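Local coordinates for protein TRAP dicarboxylate transporter-DctP subunit (Desulfovibrio desulfuricans subsp. desulfuricans, PDB 4NHB) that binds sn-glycerol 3-phosphate in a cleft between two lobes and probably presents it to a TRAP-type membrane transporter, at residues M36-E41 against M192-V197; L106-L111 against A322-A327; D113-A118 against A145-F150; P176-F181 against I234-S239. All coordinates share one frame; numbering follows the deposited sequence.

Contact 1 of 4, residues M36-E41 against M192-V197. With G3P (sn-glycerol-3-phosphate), chain P.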
loop_
_atom_site.group_PDB
_atom_site.type_symbol
_atom_site.label_atom_id
_atom_site.label_comp_id
_atom_site.label_asym_id
_atom_site.label_seq_id
_atom_site.Cartn_x
_atom_site.Cartn_y
_atom_site.Cartn_z
ATOM N N MET A 36 3.647 -9.079 2.295
ATOM C CA MET A 36 4.472 -8.399 3.286
ATOM C C MET A 36 3.690 -8.122 4.541
ATOM O O MET A 36 4.242 -7.536 5.482
ATOM C CB MET A 36 5.034 -7.070 2.726
ATOM C CG MET A 36 3.963 -6.055 2.394
ATOM S SD MET A 36 4.664 -4.443 1.839
ATOM C CE MET A 36 5.295 -3.812 3.397
ATOM N N LYS A 37 2.424 -8.561 4.575
ATOM C CA LYS A 37 1.535 -8.211 5.684
ATOM C C LYS A 37 1.033 -9.435 6.462
ATOM O O LYS A 37 1.002 -10.560 5.952
ATOM C CB LYS A 37 0.345 -7.333 5.229
ATOM C CG LYS A 37 0.699 -6.004 4.579
ATOM C CD LYS A 37 1.495 -5.070 5.532
ATOM C CE LYS A 37 1.886 -3.765 4.828
ATOM N NZ LYS A 37 2.428 -2.738 5.783
ATOM N N PRO A 38 0.685 -9.236 7.735
ATOM C CA PRO A 38 0.135 -10.349 8.507
ATOM C C PRO A 38 -1.317 -10.729 8.097
ATOM O O PRO A 38 -2.017 -10.024 7.358
ATOM C CB PRO A 38 0.207 -9.845 9.940
ATOM C CG PRO A 38 0.123 -8.413 9.800
ATOM C CD PRO A 38 0.823 -8.021 8.545
ATOM N N GLU A 39 -1.743 -11.883 8.581
ATOM C CA GLU A 39 -3.125 -12.325 8.428
ATOM C C GLU A 39 -4.037 -11.284 9.046
ATOM O O GLU A 39 -3.646 -10.610 9.985
ATOM C CB GLU A 39 -3.315 -13.668 9.115
ATOM C CG GLU A 39 -2.568 -14.788 8.446
ATOM C CD GLU A 39 -3.219 -15.211 7.142
ATOM O OE1 GLU A 39 -4.417 -14.920 6.962
ATOM O OE2 GLU A 39 -2.531 -15.806 6.293
ATOM N N GLY A 40 -5.225 -11.132 8.456
ATOM C CA GLY A 40 -6.254 -10.204 8.886
ATOM C C GLY A 40 -6.002 -8.779 8.438
ATOM O O GLY A 40 -6.740 -7.893 8.797
ATOM N N GLU A 41 -4.938 -8.556 7.677
ATOM C CA GLU A 41 -4.622 -7.212 7.173
ATOM C C GLU A 41 -5.113 -7.167 5.721
ATOM O O GLU A 41 -5.077 -8.184 5.018
ATOM C CB GLU A 41 -3.118 -6.961 7.302
ATOM C CG GLU A 41 -2.680 -5.485 7.390
ATOM C CD GLU A 41 -2.296 -4.894 6.040
ATOM O OE1 GLU A 41 -1.679 -3.796 6.003
ATOM O OE2 GLU A 41 -2.690 -5.482 5.008
ATOM N N MET A 192 13.136 1.848 7.484
ATOM C CA MET A 192 13.265 0.416 7.661
ATOM C C MET A 192 12.071 -0.330 7.042
ATOM O O MET A 192 10.934 0.170 7.055
ATOM C CB MET A 192 13.367 0.087 9.137
ATOM C CG MET A 192 12.116 0.357 9.913
ATOM S SD MET A 192 12.376 0.107 11.683
ATOM C CE MET A 192 13.221 1.594 12.177
ATOM N N PRO A 193 12.322 -1.523 6.468
ATOM C CA PRO A 193 11.189 -2.320 5.994
ATOM C C PRO A 193 10.133 -2.584 7.069
ATOM O O PRO A 193 10.409 -2.638 8.272
ATOM C CB PRO A 193 11.834 -3.651 5.566
ATOM C CG PRO A 193 13.232 -3.306 5.270
ATOM C CD PRO A 193 13.615 -2.121 6.101
ATOM N N PHE A 194 8.909 -2.804 6.609
ATOM C CA PHE A 194 7.815 -3.075 7.522
ATOM C C PHE A 194 8.084 -4.254 8.485
ATOM O O PHE A 194 7.734 -4.215 9.673
ATOM C CB PHE A 194 6.563 -3.370 6.713
ATOM C CG PHE A 194 5.348 -3.487 7.560
ATOM C CD1 PHE A 194 4.827 -2.350 8.164
ATOM C CD2 PHE A 194 4.751 -4.721 7.788
ATOM C CE1 PHE A 194 3.705 -2.441 8.983
ATOM C CE2 PHE A 194 3.637 -4.820 8.615
ATOM C CZ PHE A 194 3.114 -3.691 9.197
ATOM N N ALA A 195 8.688 -5.307 7.947
ATOM C CA ALA A 195 8.994 -6.503 8.709
ATOM C C ALA A 195 9.808 -6.196 9.979
ATOM O O ALA A 195 9.707 -6.922 10.962
ATOM C CB ALA A 195 9.731 -7.499 7.840
ATOM N N GLU A 196 10.577 -5.106 9.973
ATOM C CA GLU A 196 11.466 -4.786 11.102
ATOM C C GLU A 196 10.749 -3.912 12.158
ATOM O O GLU A 196 11.323 -3.557 13.214
ATOM C CB GLU A 196 12.749 -4.099 10.579
ATOM C CG GLU A 196 13.706 -5.045 9.814
ATOM C CD GLU A 196 14.903 -4.322 9.178
ATOM O OE1 GLU A 196 15.248 -3.218 9.651
ATOM O OE2 GLU A 196 15.499 -4.853 8.205
ATOM N N VAL A 197 9.511 -3.535 11.849
ATOM C CA VAL A 197 8.813 -2.545 12.663
ATOM C C VAL A 197 8.529 -3.078 14.064
ATOM O O VAL A 197 8.713 -2.354 15.053
ATOM C CB VAL A 197 7.516 -2.057 12.009
ATOM C CG1 VAL A 197 6.618 -1.317 13.026
ATOM C CG2 VAL A 197 7.834 -1.105 10.829
HETATM O O1 G3P P . 2.850 1.049 -0.475
HETATM C C1 G3P P . 3.968 1.329 0.315
HETATM C C2 G3P P . 3.692 0.938 1.772
HETATM O O2 G3P P . 3.381 -0.428 1.830
HETATM C C3 G3P P . 4.938 1.229 2.624
HETATM O O1P G3P P . 4.546 1.452 3.940
HETATM O O4P G3P P . 3.708 -0.772 4.467
HETATM O O2P G3P P . 6.156 -0.239 4.912
HETATM O O3P G3P P . 4.389 0.730 6.379
HETATM P P G3P P . 4.718 0.213 4.982
#
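The F194 ring carries the ammonium group of K37 over the centre of one face and the pyrrolidine of P38 at its edge. NZ of K37 stands 3.3 Å from the ring centroid and only 7° off the normal, a nearly ideal cation-pi contact, while P38 CD lies near the ring plane, 4.3 Å from F194 CE2. Further back along the lysine, K37 CD makes an off-centre CH-pi contact with the same ring. The chain turns at its second torsion (chi2 -61°) and then runs straight, which sets NZ over the ring centre and within reach of the phosphate, where K37 NZ donates to G3P O4P at 2.7 Å. D215 forms a salt bridge with the same nitrogen, so the buried ammonium probably has its charge balanced by the phosphate and the carboxylate, with the ring face adding to this. M36 comes in across F194 at about a right angle: its chain folds at chi3 (-73°), bringing CE to 3.6 Å from F194 CB, with the same methyl also at 3.6 Å from G3P O4P. R171 and R151 are also hydrogen-bonded to the ligand, adding positive charge to the pocket. Two loops, one following strand 30-34 and the other following strand 188-191, thus meet beside the phosphate, consistent with the ligand-holding interlobe cleft of a family 7 (DctP-type) periplasmic solute-binding protein.

Contact 2 of 4, residues L106-L111 against A322-A327. With G3P (sn-glycerol-3-phosphate), chain P.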
loop_
_atom_site.group_PDB
_atom_site.type_symbol
_atom_site.label_atom_id
_atom_site.label_comp_id
_atom_site.label_asym_id
_atom_site.label_seq_id
_atom_site.Cartn_x
_atom_site.Cartn_y
_atom_site.Cartn_z
ATOM N N LEU A 106 0.784 6.445 -7.022
ATOM C CA LEU A 106 -0.337 5.701 -6.437
ATOM C C LEU A 106 -0.613 6.211 -5.018
ATOM O O LEU A 106 -1.750 6.174 -4.554
ATOM C CB LEU A 106 -0.065 4.190 -6.427
ATOM C CG LEU A 106 -0.074 3.483 -7.813
ATOM C CD1 LEU A 106 0.533 2.057 -7.817
ATOM C CD2 LEU A 106 -1.457 3.407 -8.368
ATOM N N GLU A 107 0.438 6.685 -4.340
ATOM C CA GLU A 107 0.335 7.201 -2.972
ATOM C C GLU A 107 0.710 8.702 -2.835
ATOM O O GLU A 107 1.248 9.120 -1.834
ATOM C CB GLU A 107 1.175 6.307 -2.027
ATOM C CG GLU A 107 0.664 4.891 -1.966
ATOM C CD GLU A 107 1.422 3.958 -1.030
ATOM O OE1 GLU A 107 2.585 4.256 -0.666
ATOM O OE2 GLU A 107 0.832 2.893 -0.672
ATOM N N THR A 108 0.372 9.496 -3.856
ATOM C CA THR A 108 0.587 10.959 -3.866
ATOM C C THR A 108 0.001 11.568 -2.622
ATOM O O THR A 108 -1.204 11.410 -2.342
ATOM C CB THR A 108 -0.102 11.602 -5.105
ATOM O OG1 THR A 108 0.455 11.064 -6.296
ATOM C CG2 THR A 108 0.029 13.129 -5.124
ATOM N N PRO A 109 0.847 12.230 -1.810
ATOM C CA PRO A 109 0.282 12.770 -0.579
ATOM C C PRO A 109 -0.773 13.831 -0.866
ATOM O O PRO A 109 -0.636 14.566 -1.826
ATOM C CB PRO A 109 1.499 13.367 0.129
ATOM C CG PRO A 109 2.668 12.569 -0.383
ATOM C CD PRO A 109 2.320 12.260 -1.806
ATOM N N MET A 110 -1.819 13.874 -0.063
ATOM C CA MET A 110 -2.829 14.929 -0.183
ATOM C C MET A 110 -3.578 14.912 -1.502
ATOM O O MET A 110 -4.054 15.952 -1.951
ATOM C CB MET A 110 -2.156 16.304 -0.069
ATOM C CG MET A 110 -1.276 16.456 1.125
ATOM S SD MET A 110 -2.190 16.068 2.613
ATOM C CE MET A 110 -3.783 16.841 2.304
ATOM N N LEU A 111 -3.664 13.772 -2.160
ATOM C CA LEU A 111 -4.268 13.794 -3.495
ATOM C C LEU A 111 -5.768 13.471 -3.488
ATOM O O LEU A 111 -6.540 14.067 -4.255
ATOM C CB LEU A 111 -3.531 12.862 -4.429
ATOM C CG LEU A 111 -4.115 12.880 -5.852
ATOM C CD1 LEU A 111 -4.017 14.261 -6.517
ATOM C CD2 LEU A 111 -3.451 11.827 -6.704
ATOM N N ALA A 322 -0.154 15.188 -15.822
ATOM C CA ALA A 322 -1.321 14.559 -16.416
ATOM C C ALA A 322 -1.936 13.619 -15.393
ATOM O O ALA A 322 -3.157 13.516 -15.254
ATOM C CB ALA A 322 -0.933 13.783 -17.671
ATOM N N ILE A 323 -1.060 12.929 -14.673
ATOM C CA ILE A 323 -1.503 12.007 -13.664
ATOM C C ILE A 323 -2.289 12.765 -12.609
ATOM O O ILE A 323 -3.395 12.368 -12.256
ATOM C CB ILE A 323 -0.296 11.209 -13.074
ATOM C CG1 ILE A 323 0.254 10.269 -14.150
ATOM C CG2 ILE A 323 -0.720 10.374 -11.827
ATOM C CD1 ILE A 323 1.565 9.651 -13.816
ATOM N N LEU A 324 -1.717 13.857 -12.102
ATOM C CA LEU A 324 -2.368 14.672 -11.091
ATOM C C LEU A 324 -3.714 15.187 -11.610
ATOM O O LEU A 324 -4.743 15.139 -10.918
ATOM C CB LEU A 324 -1.465 15.864 -10.735
ATOM C CG LEU A 324 -0.126 15.551 -10.062
ATOM C CD1 LEU A 324 0.698 16.800 -9.931
ATOM C CD2 LEU A 324 -0.364 14.956 -8.723
ATOM N N ASP A 325 -3.695 15.695 -12.833
ATOM C CA ASP A 325 -4.905 16.196 -13.479
ATOM C C ASP A 325 -6.006 15.133 -13.536
ATOM O O ASP A 325 -7.190 15.453 -13.337
ATOM C CB ASP A 325 -4.608 16.670 -14.909
ATOM C CG ASP A 325 -3.919 18.024 -14.964
ATOM O OD1 ASP A 325 -3.864 18.753 -13.955
ATOM O OD2 ASP A 325 -3.424 18.360 -16.052
ATOM N N SER A 326 -5.643 13.884 -13.853
ATOM C CA SER A 326 -6.647 12.822 -13.953
ATOM C C SER A 326 -7.266 12.550 -12.593
ATOM O O SER A 326 -8.476 12.319 -12.492
ATOM C CB SER A 326 -6.091 11.522 -14.550
ATOM O OG SER A 326 -5.045 10.956 -13.764
ATOM N N ALA A 327 -6.451 12.577 -11.535
ATOM C CA ALA A 327 -6.975 12.317 -10.205
ATOM C C ALA A 327 -7.953 13.397 -9.832
ATOM O O ALA A 327 -9.030 13.108 -9.288
ATOM C CB ALA A 327 -5.864 12.269 -9.187
HETATM O O1 G3P P . 2.850 1.049 -0.475
HETATM C C1 G3P P . 3.968 1.329 0.315
HETATM C C2 G3P P . 3.692 0.938 1.772
HETATM O O2 G3P P . 3.381 -0.428 1.830
HETATM C C3 G3P P . 4.938 1.229 2.624
HETATM O O1P G3P P . 4.546 1.452 3.940
HETATM O O4P G3P P . 3.708 -0.772 4.467
HETATM O O2P G3P P . 6.156 -0.239 4.912
HETATM O O3P G3P P . 4.389 0.730 6.379
HETATM P P G3P P . 4.718 0.213 4.982
#
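With L111 CG opposite the backbone N (chi1 -179°) and chi2 near 62°, the isobutyl fork reaches the helical A327. Its CD2 approaches A327 CB at 3.5 Å, tighter than usual for two carbons, while CD1 of L111 stays 3.8 Å from that methyl. In T108, chi1 (-61°) sets OG1 beside the backbone N and leaves CG2 anti to it, where CG2 meets L324 CD2 at 4.1 Å; the hydroxyl OG1 bonds instead to M105 O. L324 CD2 also lies 4.3 Å from L111 CD1, completing an apolar seam without any hydrogen bond across it. The type II turn from T108 to L111 presents both residues to the helix, and just before the turn E107 OE2 accepts from G3P O1 at 2.7 Å and from I237 N. Ligand binding and packing thus fall to nearby residues of one loop. The loop leads from strand 89-92 to helix 115-122, and helix 320-329 packs beside it, flanked by helices 125-131 and 311-316.

Contact 3 of 4, residues D113-A118 against A145-F150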
loop_
_atom_site.group_PDB
_atom_site.type_symbol
_atom_site.label_atom_id
_atom_site.label_comp_id
_atom_site.label_asym_id
_atom_site.label_seq_id
_atom_site.Cartn_x
_atom_site.Cartn_y
_atom_site.Cartn_z
ATOM N N ASP A 113 -9.590 12.890 -1.595
ATOM C CA ASP A 113 -10.407 13.539 -0.591
ATOM C C ASP A 113 -10.903 12.464 0.405
ATOM O O ASP A 113 -11.106 12.739 1.589
ATOM C CB ASP A 113 -11.609 14.211 -1.249
ATOM C CG ASP A 113 -11.249 15.447 -2.060
ATOM O OD1 ASP A 113 -10.209 16.060 -1.803
ATOM O OD2 ASP A 113 -12.040 15.818 -2.946
ATOM N N ASN A 114 -11.085 11.245 -0.111
ATOM C CA ASN A 114 -11.582 10.105 0.637
ATOM C C ASN A 114 -11.387 8.823 -0.191
ATOM O O ASN A 114 -10.919 8.867 -1.327
ATOM C CB ASN A 114 -13.042 10.321 0.941
ATOM C CG ASN A 114 -13.800 10.801 -0.256
ATOM O OD1 ASN A 114 -13.840 10.133 -1.293
ATOM N ND2 ASN A 114 -14.399 11.979 -0.142
ATOM N N LEU A 115 -11.759 7.680 0.371
ATOM C CA LEU A 115 -11.609 6.431 -0.317
ATOM C C LEU A 115 -12.363 6.388 -1.647
ATOM O O LEU A 115 -11.876 5.775 -2.586
ATOM C CB LEU A 115 -12.092 5.276 0.541
ATOM C CG LEU A 115 -11.145 4.704 1.568
ATOM C CD1 LEU A 115 -11.890 3.604 2.328
ATOM C CD2 LEU A 115 -9.886 4.144 0.909
ATOM N N ASP A 116 -13.558 6.989 -1.707
ATOM C CA ASP A 116 -14.387 6.874 -2.890
ATOM C C ASP A 116 -13.735 7.610 -4.060
ATOM O O ASP A 116 -13.755 7.122 -5.183
ATOM C CB ASP A 116 -15.792 7.419 -2.651
ATOM C CG ASP A 116 -16.625 6.527 -1.731
ATOM O OD1 ASP A 116 -16.449 5.295 -1.766
ATOM O OD2 ASP A 116 -17.453 7.080 -0.976
ATOM N N HIS A 117 -13.125 8.760 -3.760
ATOM C CA HIS A 117 -12.369 9.520 -4.736
ATOM C C HIS A 117 -11.234 8.627 -5.250
ATOM O O HIS A 117 -11.059 8.466 -6.460
ATOM C CB HIS A 117 -11.825 10.836 -4.109
ATOM C CG HIS A 117 -11.033 11.688 -5.054
ATOM N ND1 HIS A 117 -10.418 12.856 -4.678
ATOM C CD2 HIS A 117 -10.759 11.530 -6.374
ATOM C CE1 HIS A 117 -9.798 13.384 -5.719
ATOM N NE2 HIS A 117 -9.989 12.596 -6.760
ATOM N N ALA A 118 -10.451 8.063 -4.333
ATOM C CA ALA A 118 -9.294 7.280 -4.722
ATOM C C ALA A 118 -9.737 6.092 -5.553
ATOM O O ALA A 118 -9.062 5.708 -6.486
ATOM C CB ALA A 118 -8.510 6.818 -3.501
ATOM N N ALA A 145 -5.762 -2.493 -8.007
ATOM C CA ALA A 145 -5.339 -1.523 -6.991
ATOM C C ALA A 145 -6.380 -1.533 -5.861
ATOM O O ALA A 145 -7.569 -1.620 -6.114
ATOM C CB ALA A 145 -5.218 -0.172 -7.589
ATOM N N PHE A 146 -5.938 -1.481 -4.608
ATOM C CA PHE A 146 -6.869 -1.561 -3.524
ATOM C C PHE A 146 -6.218 -0.903 -2.325
ATOM O O PHE A 146 -4.983 -0.798 -2.245
ATOM C CB PHE A 146 -7.277 -3.018 -3.255
ATOM C CG PHE A 146 -6.117 -3.951 -2.957
ATOM C CD1 PHE A 146 -5.580 -4.044 -1.685
ATOM C CD2 PHE A 146 -5.546 -4.727 -3.964
ATOM C CE1 PHE A 146 -4.507 -4.905 -1.429
ATOM C CE2 PHE A 146 -4.485 -5.582 -3.708
ATOM C CZ PHE A 146 -3.965 -5.670 -2.441
ATOM N N PRO A 147 -7.031 -0.435 -1.385
ATOM C CA PRO A 147 -6.390 0.331 -0.314
ATOM C C PRO A 147 -5.989 -0.544 0.893
ATOM O O PRO A 147 -6.612 -1.578 1.166
ATOM C CB PRO A 147 -7.503 1.269 0.134
ATOM C CG PRO A 147 -8.783 0.448 -0.103
ATOM C CD PRO A 147 -8.499 -0.364 -1.344
ATOM N N LEU A 148 -5.001 -0.076 1.640
ATOM C CA LEU A 148 -4.714 -0.571 2.983
ATOM C C LEU A 148 -5.195 0.451 4.022
ATOM O O LEU A 148 -5.394 0.108 5.191
ATOM C CB LEU A 148 -3.214 -0.906 3.158
ATOM C CG LEU A 148 -2.711 -2.308 2.718
ATOM C CD1 LEU A 148 -3.090 -2.678 1.324
ATOM C CD2 LEU A 148 -1.210 -2.494 2.937
ATOM N N GLY A 149 -5.403 1.679 3.574
ATOM C CA GLY A 149 -5.967 2.707 4.411
ATOM C C GLY A 149 -5.108 3.942 4.527
ATOM O O GLY A 149 -3.910 3.905 4.276
ATOM N N PHE A 150 -5.736 5.051 4.927
ATOM C CA PHE A 150 -5.040 6.271 5.197
ATOM C C PHE A 150 -4.047 6.137 6.353
ATOM O O PHE A 150 -4.315 5.445 7.325
ATOM C CB PHE A 150 -6.046 7.395 5.496
ATOM C CG PHE A 150 -6.724 7.939 4.241
ATOM C CD1 PHE A 150 -6.078 8.873 3.423
ATOM C CD2 PHE A 150 -7.983 7.488 3.882
ATOM C CE1 PHE A 150 -6.703 9.370 2.260
ATOM C CE2 PHE A 150 -8.616 7.976 2.716
ATOM C CZ PHE A 150 -7.979 8.911 1.916
#
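N114 and L115, at the start of helix 115-122, lie against P147 and F150 of strand 146-155, a case of helix-on-sheet packing in the alpha/beta fold of periplasmic binding proteins. Just ahead of the helix, D113 sends its backbone N to H117 ND1 at 3.2 Å, with the donor 26° out of the imidazole plane, and its carboxylate forms a salt bridge with R331. N114 is the N-cap: OD1 accepts from H117 N at 2.9 Å, the donor lying nearly in line with the side-chain C=O (C=O...N angle 164°), so one side chain binds a backbone N-H of the first helical turn. N114 CA meets F150 CZ at 4.0 Å. L115 makes the side-chain contact with P147 and also meets F150. Its backbone N sits at the edge of the F150 ring, near the ring plane and 3.9 Å from F150 CE2, while its side chain crosses P147 at about a right angle, L115 CD2 lying 3.8 Å from P147 CB. W270 of helix 252-286 touches both L115 and P147 and extends this patch. H117 swings its imidazole away from the strand, opposite its backbone N (chi1 -180°), and NE2 there bonds to A327 O. A118, facing the sheet, rests on L235, and its N donates to N114 O at 3.1 Å, an early main-chain bond of the helix.

Contact 4 of 4, residues P176-F181 against I234-S239. With G3P (sn-glycerol-3-phosphate), chain P.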
loop_
_atom_site.group_PDB
_atom_site.type_symbol
_atom_site.label_atom_id
_atom_site.label_comp_id
_atom_site.label_asym_id
_atom_site.label_seq_id
_atom_site.Cartn_x
_atom_site.Cartn_y
_atom_site.Cartn_z
ATOM N N PRO A 176 11.451 6.160 -1.661
ATOM C CA PRO A 176 11.751 7.592 -1.748
ATOM C C PRO A 176 10.599 8.556 -1.387
ATOM O O PRO A 176 10.748 9.547 -0.628
ATOM C CB PRO A 176 12.195 7.737 -3.208
ATOM C CG PRO A 176 12.927 6.459 -3.458
ATOM C CD PRO A 176 12.071 5.407 -2.763
ATOM N N LEU A 177 9.411 8.278 -1.891
ATOM C CA LEU A 177 8.314 9.183 -1.629
ATOM C C LEU A 177 8.070 9.409 -0.104
ATOM O O LEU A 177 7.670 10.502 0.308
ATOM C CB LEU A 177 7.065 8.704 -2.388
ATOM C CG LEU A 177 6.113 7.761 -1.686
ATOM C CD1 LEU A 177 5.147 8.592 -0.902
ATOM C CD2 LEU A 177 5.350 6.900 -2.702
ATOM N N TYR A 178 8.338 8.391 0.725
ATOM C CA TYR A 178 8.202 8.500 2.196
ATOM C C TYR A 178 9.369 9.246 2.932
ATOM O O TYR A 178 9.143 10.014 3.854
ATOM C CB TYR A 178 8.048 7.094 2.804
ATOM C CG TYR A 178 6.663 6.505 2.567
ATOM C CD1 TYR A 178 5.624 6.820 3.393
ATOM C CD2 TYR A 178 6.406 5.679 1.479
ATOM C CE1 TYR A 178 4.345 6.279 3.182
ATOM C CE2 TYR A 178 5.125 5.168 1.249
ATOM C CZ TYR A 178 4.121 5.463 2.124
ATOM O OH TYR A 178 2.849 4.985 1.920
ATOM N N THR A 179 10.599 8.975 2.530
ATOM C CA THR A 179 11.757 9.644 3.128
ATOM C C THR A 179 11.710 11.121 2.738
ATOM O O THR A 179 11.968 11.992 3.563
ATOM C CB THR A 179 13.092 8.996 2.692
ATOM O OG1 THR A 179 13.183 8.979 1.265
ATOM C CG2 THR A 179 13.209 7.538 3.225
ATOM N N ASN A 180 11.325 11.398 1.498
ATOM C CA ASN A 180 11.155 12.790 1.069
ATOM C C ASN A 180 10.049 13.503 1.840
ATOM O O ASN A 180 10.182 14.636 2.282
ATOM C CB ASN A 180 10.846 12.862 -0.417
ATOM C CG ASN A 180 10.829 14.290 -0.901
ATOM O OD1 ASN A 180 11.854 14.974 -0.855
ATOM N ND2 ASN A 180 9.662 14.773 -1.287
ATOM N N PHE A 181 8.929 12.826 2.009
ATOM C CA PHE A 181 7.841 13.438 2.666
ATOM C C PHE A 181 8.175 13.707 4.144
ATOM O O PHE A 181 7.795 14.748 4.702
ATOM C CB PHE A 181 6.590 12.568 2.508
ATOM C CG PHE A 181 5.421 13.099 3.220
ATOM C CD1 PHE A 181 4.775 14.219 2.762
ATOM C CD2 PHE A 181 4.984 12.511 4.395
ATOM C CE1 PHE A 181 3.704 14.732 3.448
ATOM C CE2 PHE A 181 3.904 13.017 5.057
ATOM C CZ PHE A 181 3.269 14.124 4.596
ATOM N N ILE A 234 -1.320 10.333 3.476
ATOM C CA ILE A 234 -1.191 9.393 2.359
ATOM C C ILE A 234 -2.203 8.236 2.524
ATOM O O ILE A 234 -2.422 7.772 3.635
ATOM C CB ILE A 234 0.174 8.776 2.336
ATOM C CG1 ILE A 234 1.216 9.796 1.879
ATOM C CG2 ILE A 234 0.202 7.549 1.394
ATOM C CD1 ILE A 234 2.604 9.375 2.122
ATOM N N LEU A 235 -2.767 7.780 1.414
ATOM C CA LEU A 235 -3.602 6.571 1.386
ATOM C C LEU A 235 -2.754 5.449 0.808
ATOM O O LEU A 235 -2.297 5.532 -0.315
ATOM C CB LEU A 235 -4.835 6.814 0.516
ATOM C CG LEU A 235 -5.617 5.574 0.087
ATOM C CD1 LEU A 235 -6.173 4.801 1.315
ATOM C CD2 LEU A 235 -6.738 5.967 -0.863
ATOM N N VAL A 236 -2.508 4.409 1.595
ATOM C CA VAL A 236 -1.764 3.298 1.088
ATOM C C VAL A 236 -2.586 2.501 0.073
ATOM O O VAL A 236 -3.721 2.111 0.323
ATOM C CB VAL A 236 -1.243 2.377 2.244
ATOM C CG1 VAL A 236 -0.434 1.161 1.730
ATOM C CG2 VAL A 236 -0.404 3.184 3.219
ATOM N N ILE A 237 -1.974 2.290 -1.086
ATOM C CA ILE A 237 -2.575 1.523 -2.181
ATOM C C ILE A 237 -1.625 0.386 -2.552
ATOM O O ILE A 237 -0.453 0.626 -2.862
ATOM C CB ILE A 237 -2.769 2.412 -3.414
ATOM C CG1 ILE A 237 -3.788 3.534 -3.129
ATOM C CG2 ILE A 237 -3.182 1.573 -4.635
ATOM C CD1 ILE A 237 -5.250 3.057 -2.976
ATOM N N HIS A 238 -2.096 -0.860 -2.497
ATOM C CA HIS A 238 -1.312 -1.988 -3.017
ATOM C C HIS A 238 -1.944 -2.649 -4.242
ATOM O O HIS A 238 -3.057 -2.318 -4.632
ATOM C CB HIS A 238 -1.110 -3.009 -1.911
ATOM C CG HIS A 238 -0.039 -2.635 -0.942
ATOM N ND1 HIS A 238 0.605 -3.574 -0.172
ATOM C CD2 HIS A 238 0.513 -1.433 -0.621
ATOM C CE1 HIS A 238 1.504 -2.976 0.594
ATOM N NE2 HIS A 238 1.459 -1.677 0.356
ATOM N N SER A 239 -1.228 -3.590 -4.841
ATOM C CA SER A 239 -1.697 -4.329 -6.017
ATOM C C SER A 239 -1.268 -5.753 -5.960
ATOM O O SER A 239 -0.305 -6.091 -5.289
ATOM C CB SER A 239 -1.148 -3.754 -7.322
ATOM O OG SER A 239 -1.387 -2.380 -7.376
HETATM O O1 G3P P . 2.850 1.049 -0.475
HETATM C C1 G3P P . 3.968 1.329 0.315
HETATM C C2 G3P P . 3.692 0.938 1.772
HETATM O O2 G3P P . 3.381 -0.428 1.830
HETATM C C3 G3P P . 4.938 1.229 2.624
HETATM O O1P G3P P . 4.546 1.452 3.940
HETATM O O4P G3P P . 3.708 -0.772 4.467
HETATM O O2P G3P P . 6.156 -0.239 4.912
HETATM O O3P G3P P . 4.389 0.730 6.379
HETATM P P G3P P . 4.718 0.213 4.982
#
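Y178 and I234 run obliquely past each other where helix 176-184 packs on strand 235-243, beside the interlobe cleft of this solute-binding fold. Both side chains reach across: I234 CG1 points away from the carbonyl carbon (chi1 -72°) and chi2 is extended, so that CD1 comes to 3.7 Å from Y178 CE1. The same methyl also lies 4.0 Å from L177 CD1, and this leucine lies over one face of the tyrosine ring, offset toward the rim. The tip of I234 thus touches two successive residues of the helix. V236 meets Y178 differently, crossing it at about a right angle, with CG2 3.9 Å from the tyrosine OH; I234 CG2 approaches the same oxygen. Two methyl groups from the strand side thus lie against the phenol oxygen, while its polar need is met by a hydrogen bond to E107 OE1, with R151 NH2 a weak second partner. The other branch of V236 faces the ligand, as does the CE2 side of the Y178 ring, making the contact a wall of the glycerol end of the pocket. Beyond it on the strand, H238 is oriented by a hydrogen bond between its ND1 and E43 OE2, a second-shell carboxylate. G3P O2, near the imidazole plane, is hydrogen-bonded to H238 NE2 at 2.7 Å, and a second, weak and bent bond runs from NE2 to G3P O1.

From the N terminus, the loop after strand 30-34 opens contact 1, which closes only at 192-197, in the loop after strand 188-191. Before that, 106-111 opens contact 2, tying its loop to the last helix, 320-329, so contacts 1 and 2 cross. Contact 3 is the short one: helix 115-122 returns to strand 146-155 within the spans of both. Contact 4 joins helix 176-184, inside contact 1, to strand 235-243, beyond it; it crosses contact 1, follows contact 3 in series, and stays within contact 2. Strands 146-155 and 235-243 pair in one sheet, joining contacts 3 and 4, while the ligand is touched by contacts 1, 2 and 4.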